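Local coordinates for protein flagellar assembly factor FliW (Geobacillus thermodenitrificans, PDB 5JAK) that probably binds the RNA-binding regulator CsrA and relieves its repression of flagellin translation, and also binds flagellin during assembly of the flagellum, at residues A[58-63]-A[93-98]. The protein carries 1 engineered substitution. Numbering follows the deposited sequence.
Sequences FVLIEP and YVILTV
The carbonyl O of I61 accepts a hydrogen bond from V94 N at 3.0 Å, and the CA of Y93 adds a weaker C-H···O contact to the same oxygen, which also lies at the edge of the Y93 ring, in its plane. I61 N returns a bond of 3.1 Å to V94 O, so these two residues form a hydrogen-bonded pair of antiparallel strands. Further along, V59 O accepts one from L96 N at 2.8 Å, almost straight at 178°. There the strands diverge, and a water bridges V59 N and L96 O in place of a direct bond.

Beta-branched residues such as I61, V94 and I95 suit these extended strands. On one face, I61 has CG1 between its backbone N and carbonyl carbon (chi1 56°), which brings that atom to 3.6 Å from V94 CG2. Its CG2 branch meets L96 CD1 at 3.5 Å, the two side chains crossing at about a right angle, while I61 CD1 packs on L96 CD2. F45 and Y66 extend this apolar cluster, and P63 CB packs on V94 CG2 just past the strand. Cutting I61 back to alanine is likely to open a gap between V94 CG2 and the two L96 methyls.

On the other face L60 and I95 meet. Leucine suits this place because its forked end serves two neighbours: CD1 sits 3.8 Å from Y93 CB, and CD2 lies 3.7 Å from I95 CG1. L37 and L48 add to this side.

Strands 57-61 and 90-97 are thus joined inside the large antiparallel sheet of FliW by paired amides, from which the apolar packing on both faces probably keeps water away around buried I61 and V94.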
loop_
_atom_site.group_PDB
_atom_site.type_symbol
_atom_site.label_atom_id
_atom_site.label_comp_id
_atom_site.label_asym_id
_atom_site.label_seq_id
_atom_site.Cartn_x
_atom_site.Cartn_y
_atom_site.Cartn_z
ATOM N N PHE A 58 0.979 -7.541 -2.576
ATOM C CA PHE A 58 1.605 -6.453 -3.301
ATOM C C PHE A 58 2.877 -6.023 -2.615
ATOM O O PHE A 58 2.918 -5.993 -1.426
ATOM C CB PHE A 58 0.686 -5.244 -3.389
ATOM C CG PHE A 58 -0.613 -5.505 -4.055
ATOM C CD1 PHE A 58 -0.766 -5.299 -5.393
ATOM C CD2 PHE A 58 -1.680 -5.947 -3.342
ATOM C CE1 PHE A 58 -1.964 -5.546 -6.002
ATOM C CE2 PHE A 58 -2.887 -6.174 -3.936
ATOM C CZ PHE A 58 -3.029 -5.976 -5.270
ATOM N N VAL A 59 3.906 -5.677 -3.367
ATOM C CA VAL A 59 5.143 -5.226 -2.776
ATOM C C VAL A 59 5.090 -3.726 -2.571
ATOM O O VAL A 59 4.958 -3.003 -3.508
ATOM C CB VAL A 59 6.342 -5.562 -3.658
ATOM C CG1 VAL A 59 7.620 -5.112 -3.018
ATOM C CG2 VAL A 59 6.388 -7.028 -3.957
ATOM N N LEU A 60 5.190 -3.279 -1.335
ATOM C CA LEU A 60 5.105 -1.862 -0.970
ATOM C C LEU A 60 6.443 -1.330 -0.465
ATOM O O LEU A 60 7.233 -2.058 0.148
ATOM C CB LEU A 60 4.084 -1.610 0.168
ATOM C CG LEU A 60 2.662 -2.116 0.047
ATOM C CD1 LEU A 60 1.803 -1.625 1.243
ATOM C CD2 LEU A 60 2.104 -1.677 -1.285
ATOM N N ILE A 61 6.678 -0.029 -0.687
ATOM C CA ILE A 61 7.722 0.700 0.021
ATOM C C ILE A 61 7.145 1.990 0.587
ATOM O O ILE A 61 6.147 2.519 0.097
ATOM C CB ILE A 61 8.940 1.018 -0.868
ATOM C CG1 ILE A 61 8.506 1.804 -2.112
ATOM C CG2 ILE A 61 9.669 -0.264 -1.224
ATOM C CD1 ILE A 61 9.651 2.393 -2.854
ATOM N N GLU A 62 7.793 2.509 1.623
ATOM C CA GLU A 62 7.532 3.893 2.010
ATOM C C GLU A 62 8.193 4.780 0.970
ATOM O O GLU A 62 9.388 4.619 0.712
ATOM C CB GLU A 62 8.078 4.207 3.402
ATOM C CG GLU A 62 7.399 3.387 4.478
ATOM C CD GLU A 62 7.686 3.889 5.877
ATOM O OE1 GLU A 62 7.551 5.109 6.119
ATOM O OE2 GLU A 62 8.042 3.055 6.734
ATOM N N PRO A 63 7.458 5.701 0.334
ATOM C CA PRO A 63 8.001 6.348 -0.875
ATOM C C PRO A 63 9.223 7.218 -0.640
ATOM O O PRO A 63 10.010 7.434 -1.574
ATOM C CB PRO A 63 6.813 7.181 -1.391
ATOM C CG PRO A 63 5.894 7.356 -0.201
ATOM C CD PRO A 63 6.046 6.062 0.575
ATOM N N TYR A 93 2.057 4.475 1.547
ATOM C CA TYR A 93 2.937 3.542 0.843
ATOM C C TYR A 93 2.725 3.690 -0.661
ATOM O O TYR A 93 1.697 4.213 -1.113
ATOM C CB TYR A 93 2.655 2.077 1.188
ATOM C CG TYR A 93 2.717 1.798 2.666
ATOM C CD1 TYR A 93 3.937 1.576 3.290
ATOM C CD2 TYR A 93 1.547 1.725 3.426
ATOM C CE1 TYR A 93 3.995 1.290 4.657
ATOM C CE2 TYR A 93 1.598 1.446 4.781
ATOM C CZ TYR A 93 2.821 1.229 5.386
ATOM O OH TYR A 93 2.867 0.952 6.747
ATOM N N VAL A 94 3.693 3.203 -1.443
ATOM C CA VAL A 94 3.497 3.056 -2.882
ATOM C C VAL A 94 3.781 1.628 -3.316
ATOM O O VAL A 94 4.682 0.959 -2.786
ATOM C CB VAL A 94 4.362 4.045 -3.709
ATOM C CG1 VAL A 94 3.882 5.491 -3.474
ATOM C CG2 VAL A 94 5.847 3.918 -3.343
ATOM N N ILE A 95 3.030 1.176 -4.318
ATOM C CA ILE A 95 3.187 -0.183 -4.852
ATOM C C ILE A 95 4.348 -0.216 -5.824
ATOM O O ILE A 95 4.454 0.646 -6.712
ATOM C CB ILE A 95 1.896 -0.651 -5.553
ATOM C CG1 ILE A 95 0.705 -0.647 -4.593
ATOM C CG2 ILE A 95 2.101 -2.051 -6.194
ATOM C CD1 ILE A 95 -0.674 -0.944 -5.313
ATOM N N LEU A 96 5.226 -1.216 -5.674
ATOM C CA LEU A 96 6.320 -1.441 -6.605
ATOM C C LEU A 96 5.957 -2.528 -7.608
ATOM O O LEU A 96 5.421 -3.576 -7.235
ATOM C CB LEU A 96 7.588 -1.859 -5.848
ATOM C CG LEU A 96 8.285 -0.851 -4.954
ATOM C CD1 LEU A 96 9.626 -1.474 -4.532
ATOM C CD2 LEU A 96 8.493 0.472 -5.692
ATOM N N THR A 97 6.272 -2.284 -8.882
ATOM C CA THR A 97 6.292 -3.318 -9.927
ATOM C C THR A 97 7.748 -3.731 -10.124
ATOM O O THR A 97 8.540 -2.978 -10.692
ATOM C CB THR A 97 5.701 -2.796 -11.234
ATOM O OG1 THR A 97 4.316 -2.490 -11.043
ATOM C CG2 THR A 97 5.855 -3.838 -12.353
ATOM N N VAL A 98 8.096 -4.935 -9.669
ATOM C CA VAL A 98 9.476 -5.421 -9.698
ATOM C C VAL A 98 9.709 -6.177 -11.003
ATOM O O VAL A 98 9.026 -7.164 -11.289
ATOM C CB VAL A 98 9.770 -6.305 -8.476
ATOM C CG1 VAL A 98 11.226 -6.754 -8.480
ATOM C CG2 VAL A 98 9.407 -5.564 -7.176
HETATM O O HOH W 1 3.768 -5.365 -6.173
#